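Histone-lysine N-methyltransferase, H3 lysine-9 specific SUVH4 (Arabidopsis thaliana, PDB 4QEO) methylates histone H3 at its ninth residue, a lysine, marking chromatin for transcriptional repression, and binds methylated DNA, so that DNA and histone methylation reinforce each other in plant gene silencing. Local coordinates at residues S100-L104 and E160-P164; K103-A107 and L153-C158; I245-E250 and T272-S276; R354-E358 and V369-I375. All blocks are in the same frame, centred on the assembly; numbering follows the deposited sequence.

Contact 1: S100-L104 and E160-P164; sequences SNYKL and EYNVP
N101 and Y161 share a single water: it donates to N101 O at a short 2.5 Å and lies 2.9 Å from Y161 OH, and it is the polar link between two segments that make no direct hydrogen bond to each other. The rest is aromatic and aliphatic. The Y161 ring lies along the N101-K103 backbone, with Y102 CA over one of its faces, 4.2 Å from the centroid and offset toward the rim, a CH-pi contact. The Y102 side chain, its CG anti to the carbonyl carbon (chi1 -57°), turns an edge to the face of Y161 in an offset edge-to-face pair, centroids 5.6 Å apart and planes at 64°. Its CD1 does the touching, 3.8 Å from Y161 CD1, and Y161 CB lies near the plane of the Y102 ring. Farther along that ring, Y102 CE1 meets the CG2 methyl of V163 at 3.8 Å. Nearer the hydroxyl end of the Y161 ring, K103 takes part through its base, CB standing 3.8 Å from Y161 CE2, before the chain bends away. Y161 belongs to the last turn of helix 151-161, which N162 closes with positive phi in a Schellman motif; V163 then heads toward strand 165-172 and packs on I57. The contact thus fastens the C-terminal end of a helix to the loop before strand 106-112, at the surface of the SRA domain. With one ring face, a ring edge, a single methyl and a shared water doing the work, its hold is likely to depend more on shape than on directed bonds.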
loop_
_atom_site.group_PDB
_atom_site.type_symbol
_atom_site.label_atom_id
_atom_site.label_comp_id
_atom_site.label_asym_id
_atom_site.label_seq_id
_atom_site.Cartn_x
_atom_site.Cartn_y
_atom_site.Cartn_z
ATOM N N SER A 100 26.257 -0.611 27.806
ATOM C CA SER A 100 27.389 -1.128 28.588
ATOM C C SER A 100 26.979 -2.091 29.700
ATOM O O SER A 100 27.807 -2.815 30.241
ATOM C CB SER A 100 28.262 0.011 29.148
ATOM O OG SER A 100 27.494 0.974 29.860
ATOM N N ASN A 101 25.695 -2.109 30.036
ATOM C CA ASN A 101 25.234 -3.004 31.081
ATOM C C ASN A 101 24.841 -4.362 30.506
ATOM O O ASN A 101 24.658 -5.335 31.229
ATOM C CB ASN A 101 24.124 -2.361 31.932
ATOM C CG ASN A 101 23.156 -1.513 31.116
ATOM O OD1 ASN A 101 23.471 -1.061 30.014
ATOM N ND2 ASN A 101 21.969 -1.279 31.671
ATOM N N TYR A 102 24.747 -4.421 29.187
ATOM C CA TYR A 102 24.526 -5.682 28.492
ATOM C C TYR A 102 25.821 -6.235 27.861
ATOM O O TYR A 102 26.771 -5.494 27.607
ATOM C CB TYR A 102 23.462 -5.482 27.411
ATOM C CG TYR A 102 22.136 -4.939 27.931
ATOM C CD1 TYR A 102 21.133 -5.794 28.370
ATOM C CD2 TYR A 102 21.889 -3.576 27.967
ATOM C CE1 TYR A 102 19.906 -5.297 28.831
ATOM C CE2 TYR A 102 20.680 -3.074 28.429
ATOM C CZ TYR A 102 19.693 -3.934 28.860
ATOM O OH TYR A 102 18.491 -3.422 29.314
ATOM N N LYS A 103 25.852 -7.542 27.616
ATOM C CA LYS A 103 26.920 -8.133 26.827
ATOM C C LYS A 103 26.476 -8.155 25.370
ATOM O O LYS A 103 25.394 -8.639 25.064
ATOM C CB LYS A 103 27.214 -9.554 27.310
ATOM C CG LYS A 103 28.323 -10.258 26.541
ATOM C CD LYS A 103 29.544 -10.499 27.420
ATOM C CE LYS A 103 30.537 -11.472 26.776
ATOM N NZ LYS A 103 30.814 -12.671 27.641
ATOM N N LEU A 104 27.299 -7.613 24.472
ATOM C CA LEU A 104 26.997 -7.613 23.046
ATOM C C LEU A 104 27.676 -8.818 22.396
ATOM O O LEU A 104 28.637 -9.347 22.941
ATOM C CB LEU A 104 27.496 -6.313 22.388
ATOM C CG LEU A 104 26.601 -5.072 22.459
ATOM C CD1 LEU A 104 25.402 -5.217 21.529
ATOM C CD2 LEU A 104 26.133 -4.800 23.888
ATOM N N GLU A 160 19.989 -14.500 28.006
ATOM C CA GLU A 160 20.686 -14.250 29.270
ATOM C C GLU A 160 20.336 -12.902 29.932
ATOM O O GLU A 160 20.457 -12.760 31.148
ATOM C CB GLU A 160 22.193 -14.388 29.060
ATOM C CG GLU A 160 22.576 -15.880 28.941
ATOM C CD GLU A 160 23.958 -16.122 28.373
ATOM O OE1 GLU A 160 24.622 -15.143 27.975
ATOM O OE2 GLU A 160 24.363 -17.310 28.321
ATOM N N TYR A 161 19.892 -11.934 29.137
ATOM C CA TYR A 161 19.531 -10.606 29.674
ATOM C C TYR A 161 18.049 -10.223 29.647
ATOM O O TYR A 161 17.693 -9.090 29.997
ATOM C CB TYR A 161 20.324 -9.517 28.970
ATOM C CG TYR A 161 21.732 -9.450 29.455
ATOM C CD1 TYR A 161 22.044 -8.715 30.592
ATOM C CD2 TYR A 161 22.753 -10.148 28.808
ATOM C CE1 TYR A 161 23.330 -8.651 31.065
ATOM C CE2 TYR A 161 24.058 -10.090 29.279
ATOM C CZ TYR A 161 24.334 -9.337 30.407
ATOM O OH TYR A 161 25.605 -9.255 30.903
ATOM N N ASN A 162 17.206 -11.175 29.274
ATOM C CA ASN A 162 15.785 -10.951 29.115
ATOM C C ASN A 162 15.430 -9.852 28.104
ATOM O O ASN A 162 14.452 -9.125 28.283
ATOM C CB ASN A 162 15.139 -10.695 30.485
ATOM C CG ASN A 162 15.047 -11.938 31.302
ATOM O OD1 ASN A 162 15.190 -13.038 30.772
ATOM N ND2 ASN A 162 14.820 -11.787 32.612
ATOM N N VAL A 163 16.233 -9.738 27.050
ATOM C CA VAL A 163 15.994 -8.740 25.996
ATOM C C VAL A 163 15.098 -9.334 24.921
ATOM O O VAL A 163 15.427 -10.368 24.345
ATOM C CB VAL A 163 17.331 -8.300 25.352
ATOM C CG1 VAL A 163 17.103 -7.394 24.104
ATOM C CG2 VAL A 163 18.184 -7.598 26.380
ATOM N N PRO A 164 13.951 -8.690 24.652
ATOM C CA PRO A 164 13.016 -9.251 23.684
ATOM C C PRO A 164 13.461 -9.030 22.251
ATOM O O PRO A 164 14.224 -8.106 21.941
ATOM C CB PRO A 164 11.734 -8.458 23.934
ATOM C CG PRO A 164 12.196 -7.176 24.460
ATOM C CD PRO A 164 13.450 -7.441 25.242
HETATM O O HOH W 1 25.743 -7.002 32.729
#

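Contact 2: K103-A107 and L153-C158; sequences KLPLA and LALKHC
The imidazole of H157 has K103 CG over one face, 3.6 Å from the ring centroid, and L153 O, one helical turn back, over the opposite face. At its edge ND1 donates to P105 O at 2.8 Å and 152°, nearly in the ring plane and in the plane of the carbonyl. At the far corner NE2 lies 2.8 Å from a water, and that water accepts from K103 NZ, so the lysine sets CG on the ring and returns to it through solvent. Faces and both nitrogens are therefore all engaged, which should fix the ring's rotation. Replacing it by an alanine would probably leave P105 O without its side-chain donor and K103 CG without the ring face it rests on. This is where helix 151-161 of the SRA domain packs on the start of strand 106-112, which runs between strands 88-91 and 165-172 in the curled sheet. A cis peptide precedes P105 and its ring crosses the L153 side chain at about a right angle, CD 3.6 Å from L153 CD2. P105 O also receives a CA-H...O contact from A154. Beyond it small residues let helix and strand come close: the L106 and A154 CA atoms are 4.2 Å apart, and A107 N makes a weak bond to A154 O. The methyl of A107 fits between L155 CD2, at 3.6 Å, and C158 SG, while V165 of the next strand covers A107, L155 and C158 together. A107 O is buried here with no hydrogen-bond partner in the model, C158 SG being 3.1 Å from it.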
loop_
_atom_site.group_PDB
_atom_site.type_symbol
_atom_site.label_atom_id
_atom_site.label_comp_id
_atom_site.label_asym_id
_atom_site.label_seq_id
_atom_site.Cartn_x
_atom_site.Cartn_y
_atom_site.Cartn_z
ATOM N N LYS A 103 25.852 -7.542 27.616
ATOM C CA LYS A 103 26.920 -8.133 26.827
ATOM C C LYS A 103 26.476 -8.155 25.370
ATOM O O LYS A 103 25.394 -8.639 25.064
ATOM C CB LYS A 103 27.214 -9.554 27.310
ATOM C CG LYS A 103 28.323 -10.258 26.541
ATOM C CD LYS A 103 29.544 -10.499 27.420
ATOM C CE LYS A 103 30.537 -11.472 26.776
ATOM N NZ LYS A 103 30.814 -12.671 27.641
ATOM N N LEU A 104 27.299 -7.613 24.472
ATOM C CA LEU A 104 26.997 -7.613 23.046
ATOM C C LEU A 104 27.676 -8.818 22.396
ATOM O O LEU A 104 28.637 -9.347 22.941
ATOM C CB LEU A 104 27.496 -6.313 22.388
ATOM C CG LEU A 104 26.601 -5.072 22.459
ATOM C CD1 LEU A 104 25.402 -5.217 21.529
ATOM C CD2 LEU A 104 26.133 -4.800 23.888
ATOM N N PRO A 105 27.198 -9.262 21.226
ATOM C CA PRO A 105 26.089 -8.767 20.398
ATOM C C PRO A 105 24.734 -9.102 20.993
ATOM O O PRO A 105 24.636 -10.025 21.814
ATOM C CB PRO A 105 26.268 -9.533 19.085
ATOM C CG PRO A 105 26.950 -10.819 19.511
ATOM C CD PRO A 105 27.885 -10.407 20.602
ATOM N N LEU A 106 23.708 -8.357 20.589
ATOM C CA LEU A 106 22.349 -8.630 21.066
ATOM C C LEU A 106 21.403 -8.658 19.895
ATOM O O LEU A 106 21.392 -7.729 19.109
ATOM C CB LEU A 106 21.853 -7.515 21.986
ATOM C CG LEU A 106 22.113 -7.518 23.477
ATOM C CD1 LEU A 106 21.532 -6.236 24.042
ATOM C CD2 LEU A 106 21.509 -8.770 24.140
ATOM N N ALA A 107 20.576 -9.682 19.784
ATOM C CA ALA A 107 19.619 -9.722 18.680
ATOM C C ALA A 107 18.461 -8.761 18.938
ATOM O O ALA A 107 18.092 -8.527 20.105
ATOM C CB ALA A 107 19.110 -11.150 18.486
ATOM N N LEU A 153 25.068 -16.183 18.914
ATOM C CA LEU A 153 25.593 -15.558 20.122
ATOM C C LEU A 153 24.662 -14.410 20.580
ATOM O O LEU A 153 24.389 -14.246 21.779
ATOM C CB LEU A 153 27.028 -15.065 19.875
ATOM C CG LEU A 153 27.701 -14.342 21.045
ATOM C CD1 LEU A 153 27.806 -15.257 22.298
ATOM C CD2 LEU A 153 29.074 -13.804 20.614
ATOM N N ALA A 154 24.155 -13.647 19.612
ATOM C CA ALA A 154 23.282 -12.505 19.887
ATOM C C ALA A 154 21.975 -12.936 20.564
ATOM O O ALA A 154 21.528 -12.325 21.567
ATOM C CB ALA A 154 22.997 -11.720 18.572
ATOM N N LEU A 155 21.365 -13.990 20.023
ATOM C CA LEU A 155 20.153 -14.575 20.634
ATOM C C LEU A 155 20.458 -15.165 22.005
ATOM O O LEU A 155 19.640 -15.081 22.936
ATOM C CB LEU A 155 19.556 -15.650 19.724
ATOM C CG LEU A 155 18.855 -15.104 18.458
ATOM C CD1 LEU A 155 18.524 -16.250 17.505
ATOM C CD2 LEU A 155 17.592 -14.362 18.869
ATOM N N LYS A 156 21.636 -15.771 22.144
ATOM C CA LYS A 156 22.036 -16.274 23.471
ATOM C C LYS A 156 22.083 -15.141 24.499
ATOM O O LYS A 156 21.614 -15.283 25.637
ATOM C CB LYS A 156 23.391 -17.007 23.381
ATOM C CG LYS A 156 24.257 -16.987 24.657
ATOM C CD LYS A 156 25.605 -17.733 24.381
ATOM C CE LYS A 156 26.688 -17.475 25.453
ATOM N NZ LYS A 156 26.350 -18.116 26.748
ATOM N N HIS A 157 22.635 -14.000 24.099
ATOM C CA HIS A 157 22.715 -12.878 25.033
ATOM C C HIS A 157 21.315 -12.333 25.348
ATOM O O HIS A 157 21.053 -11.897 26.472
ATOM C CB HIS A 157 23.641 -11.770 24.499
ATOM C CG HIS A 157 25.099 -12.151 24.513
ATOM N ND1 HIS A 157 26.020 -11.620 23.635
ATOM C CD2 HIS A 157 25.783 -13.032 25.286
ATOM C CE1 HIS A 157 27.216 -12.133 23.887
ATOM N NE2 HIS A 157 27.094 -13.003 24.876
ATOM N N CYS A 158 20.428 -12.355 24.357
ATOM C CA CYS A 158 19.044 -11.958 24.610
ATOM C C CYS A 158 18.416 -12.800 25.711
ATOM O O CYS A 158 17.768 -12.262 26.634
ATOM C CB CYS A 158 18.197 -12.075 23.338
ATOM S SG CYS A 158 18.519 -10.811 22.106
HETATM O O HOH W 2 28.765 -14.452 26.533
#

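Contact 3: I245-E250 and T272-S276; sequences ISGGLE and TYIKS
S246 opens an ST turn against the face of Y273: its OG accepts from G248 N at 3.1 Å and also from E250 N, while pairing with D244 just upstream. The turn sits in the loop between strands 240-242 and 256-257, in the pre-SET region, and it folds over the end of the short strand 272-273, which lies parallel to strand 452-453. G248 passes the turn with positive phi (99°), a conformation that suits a residue without a side chain.

Contacts with the ring come first. S246 CA stands over the centre of the Y273 face, 3.6 Å from the centroid, a well-centred CH-pi contact. I245 CD1 reaches Y273 CE2 obliquely, and L249 CD1 meets the ring near its plane, 4.0 Å from Y273 CD1, while also lying close to Y273 O. With CG anti to the backbone N (chi1 -157°), Y273 extends its ring past the turn and brings the hydroxyl up to E250.

The hydrogen bond there is very short: Y273 OH donates to E250 OE2 at 2.5 Å, the oxygen lying in the ring plane and the carboxylate standing at 89° to it. F455 N adds a weak bond to the same hydroxyl. Together with the partners of OE1, this bond probably helps keep the carboxylate ionised.

Charge pairing is looser. K275 CD lies 3.4 Å from L249 O, and the bend at chi3 beyond it carries CE and NZ toward E250; the ammonium forms a long salt bridge, E250 OE1 to K275 NZ 3.8 Å. A water closes that gap, donating to E250 OE1 at 2.6 Å and accepting from K275 NZ at 2.9 Å.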
loop_
_atom_site.group_PDB
_atom_site.type_symbol
_atom_site.label_atom_id
_atom_site.label_comp_id
_atom_site.label_asym_id
_atom_site.label_seq_id
_atom_site.Cartn_x
_atom_site.Cartn_y
_atom_site.Cartn_z
ATOM N N ILE A 245 -23.102 -4.209 -7.239
ATOM C CA ILE A 245 -23.633 -2.860 -7.448
ATOM C C ILE A 245 -23.476 -2.385 -8.893
ATOM O O ILE A 245 -24.262 -1.560 -9.371
ATOM C CB ILE A 245 -23.005 -1.820 -6.502
ATOM C CG1 ILE A 245 -21.500 -1.709 -6.744
ATOM C CG2 ILE A 245 -23.289 -2.181 -5.056
ATOM C CD1 ILE A 245 -20.874 -0.465 -6.151
ATOM N N SER A 246 -22.466 -2.903 -9.586
ATOM C CA SER A 246 -22.279 -2.574 -10.992
ATOM C C SER A 246 -23.365 -3.323 -11.755
ATOM O O SER A 246 -24.080 -4.144 -11.183
ATOM C CB SER A 246 -20.875 -2.966 -11.471
ATOM O OG SER A 246 -20.820 -4.303 -11.947
ATOM N N GLY A 247 -23.514 -3.055 -13.040
ATOM C CA GLY A 247 -24.584 -3.714 -13.771
ATOM C C GLY A 247 -24.282 -5.179 -14.033
ATOM O O GLY A 247 -25.136 -5.932 -14.507
ATOM N N GLY A 248 -23.069 -5.589 -13.676
ATOM C CA GLY A 248 -22.410 -6.695 -14.336
ATOM C C GLY A 248 -21.487 -5.985 -15.311
ATOM O O GLY A 248 -20.846 -6.587 -16.178
ATOM N N LEU A 249 -21.438 -4.666 -15.146
ATOM C CA LEU A 249 -20.631 -3.769 -15.962
ATOM C C LEU A 249 -19.140 -3.861 -15.660
ATOM O O LEU A 249 -18.310 -3.867 -16.564
ATOM C CB LEU A 249 -21.104 -2.325 -15.759
ATOM C CG LEU A 249 -22.463 -1.954 -16.368
ATOM C CD1 LEU A 249 -22.748 -0.449 -16.245
ATOM C CD2 LEU A 249 -22.524 -2.397 -17.828
ATOM N N GLU A 250 -18.792 -3.913 -14.380
ATOM C CA GLU A 250 -17.394 -4.049 -14.008
ATOM C C GLU A 250 -16.908 -5.453 -14.304
ATOM O O GLU A 250 -17.651 -6.426 -14.171
ATOM C CB GLU A 250 -17.164 -3.707 -12.527
ATOM C CG GLU A 250 -17.462 -2.258 -12.168
ATOM C CD GLU A 250 -16.494 -1.259 -12.790
ATOM O OE1 GLU A 250 -15.540 -1.673 -13.488
ATOM O OE2 GLU A 250 -16.682 -0.046 -12.560
ATOM N N THR A 272 -27.834 4.981 -10.464
ATOM C CA THR A 272 -27.637 4.069 -11.593
ATOM C C THR A 272 -26.180 4.000 -12.018
ATOM O O THR A 272 -25.541 5.014 -12.296
ATOM C CB THR A 272 -28.511 4.410 -12.836
ATOM O OG1 THR A 272 -28.263 5.758 -13.251
ATOM C CG2 THR A 272 -29.997 4.216 -12.541
ATOM N N TYR A 273 -25.673 2.779 -12.089
ATOM C CA TYR A 273 -24.261 2.551 -12.342
ATOM C C TYR A 273 -23.889 2.773 -13.793
ATOM O O TYR A 273 -24.501 2.195 -14.688
ATOM C CB TYR A 273 -23.882 1.128 -11.935
ATOM C CG TYR A 273 -22.414 0.965 -11.633
ATOM C CD1 TYR A 273 -21.487 0.827 -12.657
ATOM C CD2 TYR A 273 -21.957 0.941 -10.321
ATOM C CE1 TYR A 273 -20.142 0.678 -12.388
ATOM C CE2 TYR A 273 -20.607 0.793 -10.039
ATOM C CZ TYR A 273 -19.704 0.658 -11.075
ATOM O OH TYR A 273 -18.360 0.510 -10.809
ATOM N N ILE A 274 -22.879 3.613 -14.016
ATOM C CA ILE A 274 -22.296 3.798 -15.338
ATOM C C ILE A 274 -20.776 3.629 -15.288
ATOM O O ILE A 274 -20.151 3.847 -14.245
ATOM C CB ILE A 274 -22.650 5.181 -15.928
ATOM C CG1 ILE A 274 -22.169 6.298 -15.005
ATOM C CG2 ILE A 274 -24.157 5.298 -16.147
ATOM C CD1 ILE A 274 -22.575 7.695 -15.465
ATOM N N LYS A 275 -20.188 3.227 -16.410
ATOM C CA LYS A 275 -18.737 3.066 -16.495
ATOM C C LYS A 275 -18.102 4.231 -17.237
ATOM O O LYS A 275 -16.886 4.365 -17.269
ATOM C CB LYS A 275 -18.360 1.746 -17.184
ATOM C CG LYS A 275 -18.163 0.564 -16.223
ATOM C CD LYS A 275 -17.440 -0.614 -16.886
ATOM C CE LYS A 275 -15.927 -0.534 -16.696
ATOM N NZ LYS A 275 -15.219 -1.732 -17.252
ATOM N N SER A 276 -18.928 5.064 -17.850
ATOM C CA SER A 276 -18.419 6.151 -18.668
ATOM C C SER A 276 -19.028 7.474 -18.230
ATOM O O SER A 276 -20.200 7.533 -17.859
ATOM C CB SER A 276 -18.754 5.915 -20.147
ATOM O OG SER A 276 -17.969 4.870 -20.702
HETATM O O HOH W 3 -14.233 -3.331 -15.052
#

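Contact 4: R354-E358 and V369-I375; sequences RFNLE and VRSWEYI
F355 is sandwiched: I375 CG1 lies over the centre of one ring face, 3.8 Å from the centroid, and R354 CB covers the opposite face. The ring's far end, CZ, also touches I375 CG2. At N356 the backbone takes over, with N donating to E373 OE1 at 2.6 Å on the anti lone pair, while its O receives W372 N almost head-on at 2.8 Å. K252 makes a long, weak ion pair with the same E373 oxygen. L357 then enters the beta hairpin formed by strands 357-361 and 367-371, within the SET domain; it faces S371 as a non-hydrogen-bonded antiparallel pair, its CD2 3.7 Å from S371 CB. E358 and R370 follow as the hydrogen-bonded pair, joined N to O both ways, and their side chains lie alongside on the face away from L357. The E358 chain leaves the strand with CG opposite the backbone N (chi1 174°) and stays extended, which offers OE1 to two donors from opposite faces of its carboxylate: R370 NE at 3.1 Å, from above the plane, and W372 NE1 at 2.6 Å, whose indole meets it edge-on. E358 OE2 takes a weaker bond from R370 NH2 and a hydrogen bond with T257 OG1 of the adjoining strand. A leucine here would probably strip R370 of its counter-charge and leave the indole N-H of W372 without an acceptor.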
loop_
_atom_site.group_PDB
_atom_site.type_symbol
_atom_site.label_atom_id
_atom_site.label_comp_id
_atom_site.label_asym_id
_atom_site.label_seq_id
_atom_site.Cartn_x
_atom_site.Cartn_y
_atom_site.Cartn_z
ATOM N N ARG A 354 -9.083 -4.142 -11.709
ATOM C CA ARG A 354 -8.134 -5.219 -11.464
ATOM C C ARG A 354 -8.407 -5.970 -10.173
ATOM O O ARG A 354 -7.835 -7.029 -9.968
ATOM C CB ARG A 354 -6.708 -4.673 -11.324
ATOM C CG ARG A 354 -6.132 -3.948 -12.505
ATOM C CD ARG A 354 -4.953 -3.091 -12.046
ATOM N NE ARG A 354 -4.128 -2.617 -13.156
ATOM C CZ ARG A 354 -4.526 -1.719 -14.053
ATOM N NH1 ARG A 354 -5.746 -1.195 -13.988
ATOM N NH2 ARG A 354 -3.710 -1.348 -15.027
ATOM N N PHE A 355 -9.215 -5.405 -9.280
ATOM C CA PHE A 355 -9.310 -5.950 -7.920
ATOM C C PHE A 355 -10.727 -6.316 -7.514
ATOM O O PHE A 355 -11.691 -5.686 -7.948
ATOM C CB PHE A 355 -8.763 -4.956 -6.881
ATOM C CG PHE A 355 -7.416 -4.387 -7.225
ATOM C CD1 PHE A 355 -6.270 -5.131 -7.040
ATOM C CD2 PHE A 355 -7.300 -3.101 -7.722
ATOM C CE1 PHE A 355 -5.023 -4.610 -7.355
ATOM C CE2 PHE A 355 -6.058 -2.572 -8.040
ATOM C CZ PHE A 355 -4.918 -3.332 -7.858
ATOM N N ASN A 356 -10.838 -7.317 -6.643
ATOM C CA ASN A 356 -12.112 -7.682 -6.050
ATOM C C ASN A 356 -12.422 -6.749 -4.886
ATOM O O ASN A 356 -11.739 -6.769 -3.872
ATOM C CB ASN A 356 -12.074 -9.144 -5.587
ATOM C CG ASN A 356 -11.900 -10.117 -6.753
ATOM O OD1 ASN A 356 -12.640 -10.063 -7.731
ATOM N ND2 ASN A 356 -10.913 -11.005 -6.650
ATOM N N LEU A 357 -13.454 -5.934 -5.042
ATOM C CA LEU A 357 -13.782 -4.929 -4.047
ATOM C C LEU A 357 -15.145 -5.191 -3.450
ATOM O O LEU A 357 -15.929 -5.987 -3.965
ATOM C CB LEU A 357 -13.789 -3.538 -4.681
ATOM C CG LEU A 357 -12.523 -3.127 -5.432
ATOM C CD1 LEU A 357 -12.663 -1.708 -5.939
ATOM C CD2 LEU A 357 -11.291 -3.269 -4.545
ATOM N N GLU A 358 -15.433 -4.487 -2.367
ATOM C CA GLU A 358 -16.706 -4.635 -1.697
ATOM C C GLU A 358 -17.159 -3.280 -1.176
ATOM O O GLU A 358 -16.354 -2.510 -0.650
ATOM C CB GLU A 358 -16.572 -5.638 -0.547
ATOM C CG GLU A 358 -17.805 -5.768 0.330
ATOM C CD GLU A 358 -17.540 -6.553 1.616
ATOM O OE1 GLU A 358 -16.402 -7.030 1.811
ATOM O OE2 GLU A 358 -18.474 -6.686 2.438
ATOM N N VAL A 369 -15.859 1.533 0.941
ATOM C CA VAL A 369 -15.339 0.512 0.025
ATOM C C VAL A 369 -14.069 -0.107 0.595
ATOM O O VAL A 369 -13.233 0.597 1.167
ATOM C CB VAL A 369 -15.045 1.094 -1.381
ATOM C CG1 VAL A 369 -14.366 0.054 -2.278
ATOM C CG2 VAL A 369 -16.330 1.607 -2.032
ATOM N N ARG A 370 -13.932 -1.427 0.470
ATOM C CA ARG A 370 -12.680 -2.087 0.832
ATOM C C ARG A 370 -12.264 -3.095 -0.225
ATOM O O ARG A 370 -13.028 -3.405 -1.133
ATOM C CB ARG A 370 -12.765 -2.745 2.218
ATOM C CG ARG A 370 -13.824 -3.836 2.344
ATOM C CD ARG A 370 -14.109 -4.164 3.820
ATOM N NE ARG A 370 -15.137 -5.191 3.954
ATOM C CZ ARG A 370 -15.945 -5.316 5.007
ATOM N NH1 ARG A 370 -15.858 -4.465 6.019
ATOM N NH2 ARG A 370 -16.849 -6.286 5.043
ATOM N N SER A 371 -11.036 -3.589 -0.115
ATOM C CA SER A 371 -10.535 -4.558 -1.076
ATOM C C SER A 371 -10.378 -5.943 -0.465
ATOM O O SER A 371 -10.045 -6.082 0.711
ATOM C CB SER A 371 -9.201 -4.100 -1.668
ATOM O OG SER A 371 -8.683 -5.093 -2.535
ATOM N N TRP A 372 -10.616 -6.969 -1.276
ATOM C CA TRP A 372 -10.478 -8.347 -0.820
ATOM C C TRP A 372 -9.104 -8.893 -1.135
ATOM O O TRP A 372 -8.746 -9.973 -0.696
ATOM C CB TRP A 372 -11.531 -9.240 -1.466
ATOM C CG TRP A 372 -12.902 -9.067 -0.898
ATOM C CD1 TRP A 372 -13.297 -8.161 0.042
ATOM C CD2 TRP A 372 -14.059 -9.828 -1.235
ATOM N NE1 TRP A 372 -14.637 -8.312 0.310
ATOM C CE2 TRP A 372 -15.128 -9.331 -0.465
ATOM C CE3 TRP A 372 -14.300 -10.881 -2.124
ATOM C CZ2 TRP A 372 -16.416 -9.850 -0.554
ATOM C CZ3 TRP A 372 -15.580 -11.396 -2.214
ATOM C CH2 TRP A 372 -16.622 -10.880 -1.433
ATOM N N GLU A 373 -8.337 -8.145 -1.911
ATOM C CA GLU A 373 -6.986 -8.565 -2.249
ATOM C C GLU A 373 -5.991 -7.426 -2.089
ATOM O O GLU A 373 -6.368 -6.268 -1.911
ATOM C CB GLU A 373 -6.926 -9.124 -3.677
ATOM C CG GLU A 373 -8.052 -8.664 -4.580
ATOM C CD GLU A 373 -7.901 -9.154 -6.011
ATOM O OE1 GLU A 373 -8.832 -8.950 -6.817
ATOM O OE2 GLU A 373 -6.845 -9.739 -6.332
ATOM N N TYR A 374 -4.717 -7.776 -2.165
ATOM C CA TYR A 374 -3.629 -6.820 -2.043
ATOM C C TYR A 374 -3.627 -5.829 -3.196
ATOM O O TYR A 374 -3.824 -6.213 -4.345
ATOM C CB TYR A 374 -2.300 -7.576 -1.971
ATOM C CG TYR A 374 -2.089 -8.275 -0.637
ATOM C CD1 TYR A 374 -1.654 -7.567 0.472
ATOM C CD2 TYR A 374 -2.337 -9.636 -0.488
ATOM C CE1 TYR A 374 -1.461 -8.196 1.698
ATOM C CE2 TYR A 374 -2.153 -10.269 0.733
ATOM C CZ TYR A 374 -1.719 -9.546 1.821
ATOM O OH TYR A 374 -1.529 -10.173 3.037
ATOM N N ILE A 375 -3.439 -4.549 -2.872
ATOM C CA ILE A 375 -3.309 -3.496 -3.879
ATOM C C ILE A 375 -1.922 -2.837 -3.800
ATOM O O ILE A 375 -1.609 -2.142 -2.826
ATOM C CB ILE A 375 -4.392 -2.418 -3.717
ATOM C CG1 ILE A 375 -5.785 -3.048 -3.811
ATOM C CG2 ILE A 375 -4.221 -1.332 -4.772
ATOM C CD1 ILE A 375 -6.918 -2.064 -3.662
#

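Overall arrangement
Contacts 1 and 2 are neighbours in the SRA domain, their centres about 7 Å apart; they share K103 and L104 and both use helix 151-161, and V163 N probably bonds to C158 O between them. Contact 2 is the buried seat of the helix on its sheet, where small side chains and an oriented imidazole bond dominate; contact 1 lies at the surface, aromatic and water-linked. Contacts 3 and 4, in the pre-SET and SET regions, have their centres some 43 to 61 Å from those of that pair and about 16 Å from each other, without touching. Both are partly buried and rely on a glutamate: contact 3 joins a loop to a short strand's end through a tyrosine, contact 4 a hairpin through regular backbone pairing.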